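Local coordinates for protein sorbitol dehydrogenase (PDB 5ITG) that probably interconverts D-sorbitol and L-sorbose with an NADP(H) cofactor, as a Rossmann-fold oxidoreductase of the mannitol dehydrogenase family, at residues T234-A237 with E238-K241; A171-R174 with R175-G179. One frame throughout, in Å; residues are numbered along the deposited sequence.

Contact 1 of 2, residues T234-A237 with E238-K241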
loop_
_atom_site.group_PDB
_atom_site.type_symbol
_atom_site.label_atom_id
_atom_site.label_comp_id
_atom_site.label_asym_id
_atom_site.label_seq_id
_atom_site.Cartn_x
_atom_site.Cartn_y
_atom_site.Cartn_z
ATOM N N THR A 234 0.838 7.015 10.453
ATOM C CA THR A 234 -0.257 7.268 11.375
ATOM C C THR A 234 -0.034 8.659 11.946
ATOM O O THR A 234 1.104 9.072 12.126
ATOM C CB THR A 234 -0.248 6.265 12.542
ATOM O OG1 THR A 234 -0.462 4.940 12.039
ATOM C CG2 THR A 234 -1.342 6.611 13.545
ATOM N N VAL A 235 -1.117 9.374 12.238
ATOM C CA VAL A 235 -1.003 10.720 12.790
ATOM C C VAL A 235 -1.361 10.733 14.274
ATOM O O VAL A 235 -2.518 10.535 14.643
ATOM C CB VAL A 235 -1.933 11.710 12.050
ATOM C CG1 VAL A 235 -1.742 13.118 12.606
ATOM C CG2 VAL A 235 -1.636 11.691 10.549
ATOM N N SER A 236 -0.367 10.953 15.125
ATOM C CA SER A 236 -0.614 10.997 16.562
ATOM C C SER A 236 -0.919 12.436 16.960
ATOM O O SER A 236 -0.772 13.355 16.152
ATOM C CB SER A 236 0.607 10.505 17.328
ATOM O OG SER A 236 1.724 11.325 17.050
ATOM N N ALA A 237 -1.351 12.631 18.201
ATOM C CA ALA A 237 -1.659 13.969 18.681
ATOM C C ALA A 237 -0.393 14.807 18.590
ATOM O O ALA A 237 -0.426 15.956 18.155
ATOM C CB ALA A 237 -2.154 13.910 20.129
ATOM N N GLU A 238 0.729 14.216 18.988
ATOM C CA GLU A 238 1.997 14.924 18.953
ATOM C C GLU A 238 2.419 15.270 17.531
ATOM O O GLU A 238 3.014 16.320 17.293
ATOM C CB GLU A 238 3.095 14.101 19.621
ATOM C CG GLU A 238 4.435 14.807 19.615
ATOM C CD GLU A 238 4.333 16.231 20.138
ATOM O OE1 GLU A 238 3.900 16.405 21.299
ATOM O OE2 GLU A 238 4.679 17.173 19.389
ATOM N N ILE A 239 2.124 14.382 16.588
ATOM C CA ILE A 239 2.478 14.637 15.199
ATOM C C ILE A 239 1.615 15.773 14.658
ATOM O O ILE A 239 2.111 16.683 13.992
ATOM C CB ILE A 239 2.294 13.361 14.343
ATOM C CG1 ILE A 239 3.280 12.286 14.819
ATOM C CG2 ILE A 239 2.518 13.674 12.867
ATOM C CD1 ILE A 239 3.112 10.934 14.144
ATOM N N ALA A 240 0.324 15.730 14.965
ATOM C CA ALA A 240 -0.598 16.762 14.516
ATOM C C ALA A 240 -0.125 18.144 14.978
ATOM O O ALA A 240 -0.125 19.101 14.202
ATOM C CB ALA A 240 -2.001 16.478 15.050
ATOM N N LYS A 241 0.288 18.242 16.238
ATOM C CA LYS A 241 0.759 19.517 16.772
ATOM C C LYS A 241 1.955 20.070 16.003
ATOM O O LYS A 241 2.041 21.276 15.765
ATOM C CB LYS A 241 1.108 19.386 18.259
ATOM C CG LYS A 241 -0.114 19.384 19.172
ATOM C CD LYS A 241 0.271 19.510 20.638
ATOM C CE LYS A 241 -0.972 19.579 21.513
ATOM N NZ LYS A 241 -0.651 19.727 22.964
#
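Val235 and Ile239 illustrate how the chain can pack against a helix it is about to enter. The branch of Val235 that carries the contact is CG1, which stands anti to its own backbone N, a rotation (chi1 -177°) that lays it alongside the first turn, 4.3 Å from CG2 of Ile239 and 4.2 Å from CB of Ala240. The other branch of Ile239 runs back along the incoming chain, its CD1 ending 3.4 Å from the carbonyl O of Thr234. Next along the chain from Val235 comes Ser236, the N-cap of helix 237-247. Its OG accepts from Ile239 N at 3.1 Å, although OG lies too near the Ile239 side chain in the model for its position to be certain. The valine just before the cap, touching the alanine in the fourth helical position, makes a small hydrophobic staple, the apolar companion of an N-cap. The first full helical turn is tied more surely: Ala240 N gives a nearly straight bond (166°) to Ser236 O at 2.9 Å, and Lys241 N donates to Ala237 O. Replacing Ile239 with an alanine would probably open a gap beside Val235 CG1 and leave the Thr234 carbonyl without its methyl neighbour. Backbone N of Ser236, buried by this packing, has no partner in the model. On the solvent side the grip slackens. Ala237 is exposed, the chain of Glu238, bent at chi2, leads its carboxylate away from the incoming chain, and Lys241 lays only its first carbons near Ala237 O, with CG at 3.6 Å, before the extended chain carries NZ onward.

Contact 2 of 2, residues A171-R174 with R175-G179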
loop_
_atom_site.group_PDB
_atom_site.type_symbol
_atom_site.label_atom_id
_atom_site.label_comp_id
_atom_site.label_asym_id
_atom_site.label_seq_id
_atom_site.Cartn_x
_atom_site.Cartn_y
_atom_site.Cartn_z
ATOM N N ALA A 171 -26.800 -1.146 -4.351
ATOM C CA ALA A 171 -26.806 0.050 -5.190
ATOM C C ALA A 171 -26.812 -0.356 -6.667
ATOM O O ALA A 171 -27.541 0.219 -7.483
ATOM C CB ALA A 171 -25.584 0.919 -4.884
ATOM N N LEU A 172 -26.001 -1.353 -7.008
ATOM C CA LEU A 172 -25.932 -1.824 -8.385
ATOM C C LEU A 172 -27.264 -2.434 -8.819
ATOM O O LEU A 172 -27.695 -2.253 -9.958
ATOM C CB LEU A 172 -24.795 -2.839 -8.535
ATOM C CG LEU A 172 -23.402 -2.197 -8.483
ATOM C CD1 LEU A 172 -22.328 -3.253 -8.324
ATOM C CD2 LEU A 172 -23.184 -1.381 -9.754
ATOM N N ARG A 173 -27.925 -3.139 -7.910
ATOM C CA ARG A 173 -29.215 -3.746 -8.230
ATOM C C ARG A 173 -30.212 -2.649 -8.594
ATOM O O ARG A 173 -30.871 -2.703 -9.638
ATOM C CB ARG A 173 -29.753 -4.540 -7.035
ATOM C CG ARG A 173 -31.056 -5.282 -7.331
ATOM C CD ARG A 173 -31.684 -5.876 -6.079
ATOM N NE ARG A 173 -32.182 -4.850 -5.163
ATOM C CZ ARG A 173 -33.140 -3.973 -5.461
ATOM N NH1 ARG A 173 -33.713 -3.987 -6.659
ATOM N NH2 ARG A 173 -33.529 -3.079 -4.561
ATOM N N ARG A 174 -30.309 -1.643 -7.731
ATOM C CA ARG A 174 -31.233 -0.538 -7.953
ATOM C C ARG A 174 -30.949 0.214 -9.244
ATOM O O ARG A 174 -31.881 0.570 -9.978
ATOM C CB ARG A 174 -31.204 0.420 -6.759
ATOM C CG ARG A 174 -31.662 -0.240 -5.467
ATOM C CD ARG A 174 -31.838 0.761 -4.346
ATOM N NE ARG A 174 -32.174 0.091 -3.098
ATOM C CZ ARG A 174 -32.414 0.718 -1.952
ATOM N NH1 ARG A 174 -32.358 2.042 -1.894
ATOM N NH2 ARG A 174 -32.706 0.017 -0.863
ATOM N N ARG A 175 -29.669 0.449 -9.528
ATOM C CA ARG A 175 -29.286 1.148 -10.748
ATOM C C ARG A 175 -29.754 0.316 -11.943
ATOM O O ARG A 175 -30.308 0.845 -12.907
ATOM C CB ARG A 175 -27.760 1.359 -10.796
ATOM C CG ARG A 175 -27.228 2.323 -9.719
ATOM C CD ARG A 175 -25.682 2.386 -9.665
ATOM N NE ARG A 175 -25.099 3.092 -10.808
ATOM C CZ ARG A 175 -24.645 4.344 -10.780
ATOM N NH1 ARG A 175 -24.686 5.056 -9.662
ATOM N NH2 ARG A 175 -24.164 4.896 -11.887
ATOM N N TRP A 176 -29.544 -0.994 -11.860
ATOM C CA TRP A 176 -29.942 -1.904 -12.923
ATOM C C TRP A 176 -31.459 -1.894 -13.130
ATOM O O TRP A 176 -31.943 -1.665 -14.242
ATOM C CB TRP A 176 -29.463 -3.320 -12.592
ATOM C CG TRP A 176 -29.861 -4.369 -13.595
ATOM C CD1 TRP A 176 -30.002 -4.208 -14.942
ATOM C CD2 TRP A 176 -30.098 -5.755 -13.330
ATOM N NE1 TRP A 176 -30.314 -5.411 -15.533
ATOM C CE2 TRP A 176 -30.378 -6.377 -14.565
ATOM C CE3 TRP A 176 -30.102 -6.533 -12.166
ATOM C CZ2 TRP A 176 -30.655 -7.738 -14.670
ATOM C CZ3 TRP A 176 -30.379 -7.889 -12.273
ATOM C CH2 TRP A 176 -30.651 -8.476 -13.516
ATOM N N ASP A 177 -32.201 -2.122 -12.048
ATOM C CA ASP A 177 -33.658 -2.154 -12.110
ATOM C C ASP A 177 -34.292 -0.841 -12.566
ATOM O O ASP A 177 -35.351 -0.856 -13.191
ATOM C CB ASP A 177 -34.243 -2.572 -10.751
ATOM C CG ASP A 177 -33.988 -4.044 -10.427
ATOM O OD1 ASP A 177 -33.734 -4.828 -11.363
ATOM O OD2 ASP A 177 -34.063 -4.429 -9.242
ATOM N N ALA A 178 -33.655 0.287 -12.263
ATOM C CA ALA A 178 -34.190 1.584 -12.653
ATOM C C ALA A 178 -33.726 2.020 -14.044
ATOM O O ALA A 178 -34.077 3.101 -14.513
ATOM C CB ALA A 178 -33.812 2.630 -11.623
ATOM N N GLY A 179 -32.936 1.177 -14.700
ATOM C CA GLY A 179 -32.458 1.506 -16.028
ATOM C C GLY A 179 -31.165 2.304 -16.053
ATOM O O GLY A 179 -30.786 2.842 -17.095
#
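Asp177 N reaches Arg173 O at 2.8 Å in an almost perfectly straight bond (175°). It belongs to the closing turns of helix 164-177, which ends in a Schellman motif: Gly179 takes a positive phi of 88°, and its N turns back to Trp176 O at 3.0 Å. Before that reversal Ala178 N still donates to Arg174 O at 2.9 Å, though less straight than the bond before it. Asp177 is doubly joined to Arg173, for its OD2 also approaches the edge of the guanidinium, in plane, 2.6 Å from NH1 of Arg173. The charges form a salt bridge, yet the hydrogen bond within it is weak, because the N-H points well aside of OD2 (118°); the guanidinium and carboxylate planes are also turned against each other. A bend at chi3 of Arg173 turns the guanidinium along the helix flank, with NH1 directed at the acid. The same arginine has a second acidic mate, Glu170, whose OE2 also pairs with Arg174 NE, so that two positive groups share one carboxylate oxygen. The other oxygen of Asp177, OD1, hangs 4.0 Å above one face of the Trp176 ring, offset toward the rim, while that indole stacks with Trp216 of helix 211-220. Arg175 works on a different side of the helix. Its guanidinium leaves this turn to bind backbone carbonyls of Leu118, Asp120 and Lys181, which makes the buried charge a bridge to the end of helix 111-119 and the chain beyond helix 164-177. The aliphatic part of Arg175 leans on the preceding turn, its CG anti to the carbonyl carbon and 3.1 Å from Ala171 O.

Followed from the N terminus, the chain meets contact 2 first, at the end of helix 164-177. That helix lies in the crossover between the parallel neighbours 125-128 and 184-187 of the large sheet, and contact 2 finishes it on the way to strand 184-187. Helices 194-209 and 211-220 and strand 226-228 follow before contact 1 joins the loop after strand 226-228 to the start of helix 237-247. Each contact is local, spanning a continuous run, so neither closes a long loop, and the two stand in series without nesting or crossing. The centres of contacts 1 and 2 are about 43 Å apart, with no touch between them, though both belong to the Rossmann part of the protein.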